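Local coordinates for protein Pcdhgb2 (Mus musculus, PDB 5SZR) that probably acts as a calcium-dependent cell-adhesion protein that may help set up and maintain specific neuronal connections in the brain, here as extracellular cadherin domains 3-6, at residues A[71-76]-A[104-109]; A[132-137]-A[145-150]. All blocks are in the same frame, centred on the assembly; numbering follows the deposited sequence.

Interaction 1. Residues A[71-76]-A[104-109]. With CA (calcium ion), chain J; CA (calcium ion), chain K; CA (calcium ion), chain L.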
# COMPACT_ATOMS: atom_id res chain seq x y z
N ASP A 71 -54.64 -3.32 19.96
CA ASP A 71 -53.22 -3.65 19.96
C ASP A 71 -53.01 -4.97 20.70
O ASP A 71 -53.08 -5.01 21.94
CB ASP A 71 -52.39 -2.53 20.59
CG ASP A 71 -50.91 -2.84 20.63
OD1 ASP A 71 -50.44 -3.71 19.87
OD2 ASP A 71 -50.19 -2.19 21.42
N PHE A 72 -52.77 -6.05 19.95
CA PHE A 72 -52.58 -7.36 20.56
C PHE A 72 -51.41 -7.37 21.53
O PHE A 72 -51.43 -8.10 22.52
CB PHE A 72 -52.36 -8.40 19.45
CG PHE A 72 -52.10 -9.79 19.96
CD1 PHE A 72 -53.15 -10.65 20.22
CD2 PHE A 72 -50.80 -10.25 20.15
CE1 PHE A 72 -52.92 -11.94 20.68
CE2 PHE A 72 -50.57 -11.53 20.61
CZ PHE A 72 -51.62 -12.38 20.87
N GLU A 73 -50.38 -6.56 21.26
CA GLU A 73 -49.22 -6.53 22.14
C GLU A 73 -49.54 -5.89 23.49
O GLU A 73 -48.81 -6.13 24.46
CB GLU A 73 -48.07 -5.78 21.45
CG GLU A 73 -47.32 -6.60 20.39
CD GLU A 73 -48.20 -7.07 19.24
OE1 GLU A 73 -48.96 -6.25 18.68
OE2 GLU A 73 -48.13 -8.27 18.88
N THR A 74 -50.61 -5.10 23.58
CA THR A 74 -51.04 -4.47 24.82
C THR A 74 -52.12 -5.26 25.54
O THR A 74 -52.08 -5.39 26.77
CB THR A 74 -51.55 -3.05 24.54
OG1 THR A 74 -50.54 -2.30 23.86
CG2 THR A 74 -51.91 -2.34 25.83
N ALA A 75 -53.10 -5.79 24.81
CA ALA A 75 -54.16 -6.58 25.42
C ALA A 75 -54.61 -7.64 24.43
O ALA A 75 -54.98 -7.32 23.30
CB ALA A 75 -55.34 -5.69 25.84
N LYS A 76 -54.58 -8.90 24.87
CA LYS A 76 -54.99 -10.02 24.03
C LYS A 76 -56.47 -10.35 24.15
O LYS A 76 -56.99 -11.10 23.30
CB LYS A 76 -54.16 -11.26 24.36
CG LYS A 76 -52.68 -11.09 24.12
CD LYS A 76 -51.92 -12.36 24.47
CE LYS A 76 -50.43 -12.12 24.49
NZ LYS A 76 -49.72 -13.25 25.15
N ASN A 104 -49.14 -9.13 12.13
CA ASN A 104 -47.72 -8.82 11.97
C ASN A 104 -47.59 -7.32 11.78
O ASN A 104 -47.57 -6.81 10.65
CB ASN A 104 -47.15 -9.60 10.79
CG ASN A 104 -45.64 -9.50 10.71
OD1 ASN A 104 -44.98 -9.01 11.63
ND2 ASN A 104 -45.08 -9.97 9.60
N ASP A 105 -47.49 -6.59 12.89
CA ASP A 105 -47.33 -5.14 12.83
C ASP A 105 -46.12 -4.64 13.63
O ASP A 105 -46.00 -3.43 13.84
CB ASP A 105 -48.61 -4.43 13.31
CG ASP A 105 -48.99 -4.79 14.74
OD1 ASP A 105 -48.48 -5.80 15.26
OD2 ASP A 105 -49.81 -4.07 15.33
N CYS A 106 -45.23 -5.53 14.05
CA CYS A 106 -44.02 -5.15 14.78
C CYS A 106 -42.80 -5.60 13.98
O CYS A 106 -42.66 -6.79 13.68
CB CYS A 106 -43.99 -5.76 16.18
SG CYS A 106 -45.18 -5.01 17.33
N VAL A 107 -41.94 -4.65 13.65
CA VAL A 107 -40.75 -4.92 12.83
C VAL A 107 -39.72 -5.68 13.67
O VAL A 107 -39.63 -5.43 14.89
CB VAL A 107 -40.17 -3.61 12.29
CG1 VAL A 107 -38.88 -3.84 11.52
CG2 VAL A 107 -41.20 -2.91 11.41
N PRO A 108 -38.97 -6.61 13.10
CA PRO A 108 -37.83 -7.19 13.83
C PRO A 108 -36.74 -6.15 14.04
O PRO A 108 -36.51 -5.29 13.19
CB PRO A 108 -37.34 -8.32 12.92
CG PRO A 108 -38.44 -8.56 11.94
CD PRO A 108 -39.17 -7.26 11.79
N GLU A 109 -36.07 -6.22 15.19
CA GLU A 109 -34.93 -5.36 15.46
C GLU A 109 -33.69 -6.21 15.70
O GLU A 109 -33.77 -7.33 16.21
CB GLU A 109 -35.18 -4.42 16.65
CG GLU A 109 -35.42 -5.09 17.99
CD GLU A 109 -35.44 -4.09 19.13
OE1 GLU A 109 -34.55 -3.21 19.16
OE2 GLU A 109 -36.35 -4.17 19.99
CA CA J . -49.83 -4.30 17.67
CA CA K . -48.89 -7.75 16.61
CA CA L . -43.12 -9.17 13.31
O HOH W 1 -47.63 -2.74 18.17
O HOH W 2 -50.94 -2.34 17.11

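Interaction 2. Residues A[132-137]-A[145-150]. With CA (calcium ion), chain L.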
# COMPACT_ATOMS: atom_id res chain seq x y z
N ILE A 132 -24.86 -10.91 17.78
CA ILE A 132 -26.11 -10.46 17.18
C ILE A 132 -27.27 -11.06 17.97
O ILE A 132 -27.27 -12.27 18.25
CB ILE A 132 -26.20 -10.87 15.70
CG1 ILE A 132 -24.93 -10.48 14.94
CG2 ILE A 132 -27.45 -10.29 15.06
CD1 ILE A 132 -24.63 -9.01 14.93
N LYS A 133 -28.25 -10.23 18.30
CA LYS A 133 -29.47 -10.67 18.97
C LYS A 133 -30.67 -10.05 18.28
O LYS A 133 -30.61 -8.89 17.86
CB LYS A 133 -29.46 -10.29 20.46
CG LYS A 133 -30.60 -10.89 21.26
CD LYS A 133 -30.75 -10.22 22.62
CE LYS A 133 -32.01 -10.69 23.33
NZ LYS A 133 -32.30 -9.92 24.57
N THR A 134 -31.75 -10.81 18.15
CA THR A 134 -32.97 -10.33 17.51
C THR A 134 -34.12 -10.31 18.49
O THR A 134 -34.25 -11.21 19.33
CB THR A 134 -33.35 -11.19 16.30
OG1 THR A 134 -33.77 -12.49 16.74
CG2 THR A 134 -32.17 -11.33 15.37
N ARG A 135 -34.95 -9.28 18.39
CA ARG A 135 -36.21 -9.19 19.10
C ARG A 135 -37.35 -8.99 18.10
O ARG A 135 -37.14 -8.46 17.01
CB ARG A 135 -36.20 -8.05 20.13
CG ARG A 135 -35.44 -8.37 21.41
CD ARG A 135 -35.80 -7.39 22.52
NE ARG A 135 -35.26 -6.06 22.28
CZ ARG A 135 -34.11 -5.62 22.77
NH1 ARG A 135 -33.69 -4.39 22.49
NH2 ARG A 135 -33.37 -6.40 23.55
N ASP A 136 -38.54 -9.42 18.49
CA ASP A 136 -39.74 -9.17 17.68
C ASP A 136 -40.95 -9.23 18.61
O ASP A 136 -41.22 -10.27 19.21
CB ASP A 136 -39.88 -10.19 16.55
CG ASP A 136 -40.89 -9.77 15.50
OD1 ASP A 136 -42.06 -9.49 15.86
OD2 ASP A 136 -40.52 -9.70 14.31
N ARG A 137 -41.66 -8.11 18.72
CA ARG A 137 -42.72 -7.98 19.71
C ARG A 137 -43.96 -8.80 19.38
O ARG A 137 -44.82 -8.97 20.25
CB ARG A 137 -43.10 -6.50 19.87
CG ARG A 137 -41.93 -5.61 20.29
CD ARG A 137 -42.43 -4.22 20.65
NE ARG A 137 -43.58 -4.31 21.55
CZ ARG A 137 -44.42 -3.30 21.81
NH1 ARG A 137 -45.44 -3.48 22.64
NH2 ARG A 137 -44.24 -2.12 21.23
N VAL A 145 -37.96 -14.64 13.83
CA VAL A 145 -37.01 -13.86 13.02
C VAL A 145 -35.81 -14.73 12.68
O VAL A 145 -35.38 -15.57 13.47
CB VAL A 145 -36.56 -12.59 13.77
CG1 VAL A 145 -35.67 -11.72 12.88
CG2 VAL A 145 -37.76 -11.80 14.25
N TYR A 146 -35.27 -14.51 11.48
CA TYR A 146 -34.03 -15.15 11.06
C TYR A 146 -33.16 -14.14 10.32
O TYR A 146 -33.67 -13.25 9.63
CB TYR A 146 -34.29 -16.37 10.18
CG TYR A 146 -34.90 -17.53 10.94
CD1 TYR A 146 -34.09 -18.51 11.50
CD2 TYR A 146 -36.27 -17.62 11.12
CE1 TYR A 146 -34.64 -19.57 12.20
CE2 TYR A 146 -36.83 -18.67 11.82
CZ TYR A 146 -36.01 -19.64 12.36
OH TYR A 146 -36.56 -20.69 13.06
N CYS A 147 -31.85 -14.29 10.48
CA CYS A 147 -30.88 -13.34 9.95
C CYS A 147 -30.02 -13.98 8.88
O CYS A 147 -29.84 -15.21 8.83
CB CYS A 147 -29.98 -12.80 11.06
SG CYS A 147 -30.81 -11.83 12.30
N HIS A 148 -29.47 -13.13 8.02
CA HIS A 148 -28.45 -13.52 7.06
C HIS A 148 -27.65 -12.28 6.70
O HIS A 148 -28.09 -11.15 6.93
CB HIS A 148 -29.06 -14.17 5.81
CG HIS A 148 -29.86 -13.23 4.96
ND1 HIS A 148 -30.66 -12.24 5.49
CD2 HIS A 148 -29.97 -13.12 3.62
CE1 HIS A 148 -31.23 -11.57 4.51
NE2 HIS A 148 -30.83 -12.08 3.36
N VAL A 149 -26.47 -12.50 6.14
CA VAL A 149 -25.55 -11.44 5.76
C VAL A 149 -25.66 -11.22 4.26
O VAL A 149 -25.75 -12.18 3.49
CB VAL A 149 -24.11 -11.78 6.17
CG1 VAL A 149 -23.12 -10.75 5.64
CG2 VAL A 149 -24.01 -11.89 7.68
N LEU A 150 -25.67 -9.96 3.84
CA LEU A 150 -25.63 -9.65 2.42
C LEU A 150 -24.20 -9.68 1.91
O LEU A 150 -23.25 -9.33 2.62
CB LEU A 150 -26.25 -8.28 2.14
CG LEU A 150 -27.76 -8.17 2.38
CD1 LEU A 150 -28.25 -6.76 2.08
CD2 LEU A 150 -28.52 -9.19 1.54
CA CA L . -43.12 -9.17 13.31
O HOH W 3 -33.30 -14.43 15.13

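Interaction 1. Residues A[71-76]-A[104-109]
The calcium-filled junction between two successive cadherin domains brings Glu73 and Asp105 together, joined by metal rather than by any hydrogen bond. Residues 71-76 carry the Asp-x-Glu calcium motif of the earlier of the two domains, and 104-109 run from the linker into strand 109-113. Glu73 OE1 is shared by two calcium ions, 2.4 Å from that of chain J and 2.6 Å from that of chain K, while Glu73 OE2 completes a bidentate grip on the latter. Asp105 bridges the same pair with one oxygen each: OD2 lies 2.4 Å from the chain J calcium and OD1 2.4 Å from that of chain K. Its CG sits between the backbone N and the carbonyl carbon (chi1 59°), which turns the carboxylate toward both ions. Asp71 OD1 and two waters add to the chain J site. This aspartate is itself held in place: its OD1 takes the N-H of Glu73 from well above the carboxylate plane, 3.2 Å from Asp71 OD1 to Glu73 N, in an Asx turn. The carboxylate oxygens Glu73 OE1 and Asp105 OD1 stand 3.5 Å apart, a closeness the cations probably make tolerable. Glu73 CG, anti to the carbonyl carbon (chi1 -78°), passes Cys106 SG at 4.1 Å, and the bend at chi2 swings the carboxylate to the ions. Asn104 OD1 and the carbonyl O of Cys106 turn to a third calcium, that of chain L. Glu16 completes the chain J site; Asp102, Glu103 and Asp138 join it around the chain K calcium. The contact thus lies between the loop leading into strand 77-85 and the linker running from strand 91-101 to strand 109-113.

Interaction 2. Residues A[132-137]-A[145-150]
Val145, at the start of strand 145-149, wedges its two methyls against Thr134 and Asp136 of segment 132-137. CG2, anti to the carbonyl carbon, reaches Asp136 and lies 3.5 Å from its CB; it also meets OD2 of that carboxylate. CG1, anti to the backbone N (chi1 -175°), approaches CB of Thr134 at 4.2 Å, the two side chains passing alongside, each running counter to the other. The carbonyl O of Val145 accepts from a water 2.9 Å away, and that water also bonds Thr134 OG1 at 2.6 Å, so a single solvent molecule spans the strands. The CB of Tyr146 points away from 132-137, and its ring makes a cation-pi contact with Arg190. Cys147 comes back to the interface: its SG packs 3.4 Å from Thr134 CG2. The strands belong to different sheets of one cadherin domain, 128-135 to the antiparallel sheet and 145-149 to the mixed one. Their short axes come within 7.9 Å at an angle of 147°, with no direct hydrogen bond between them; this is face-to-face packing in the Greek-key beta-sandwich. Ala187 of strand 180-189 meets both Val145 and Cys147 beside this interface. Asp136 meets the chain L calcium with both oxygens, but loosely: OD1 and OD2 each lie 2.8 Å away, long for calcium. Chemically, apolar methyl and sulfur contacts together with one water bridge join the sheets, while the valine methyl lies against a carboxylate whose charge is probably balanced by the calcium.

In the fold
Interaction 1 precedes interaction 2 along the chain, and their centres are 16 Å apart. The first spans the junction of two consecutive cadherin domains; the second lies within the sandwich of the later one, at its end facing that junction. The chain L calcium belongs to both, bound by Asn104 and Cys106 of the linker and by Asp136. Direct contacts add to this: Glu109 OE2 forms a salt bridge with Arg135 NE at 3.2 Å, and Pro108 packs on Asp136. Linker, strand 109-113 and the calcium-facing end of the next domain are thus joined, consistent with calcium stiffening the elongated cadherin ectodomain.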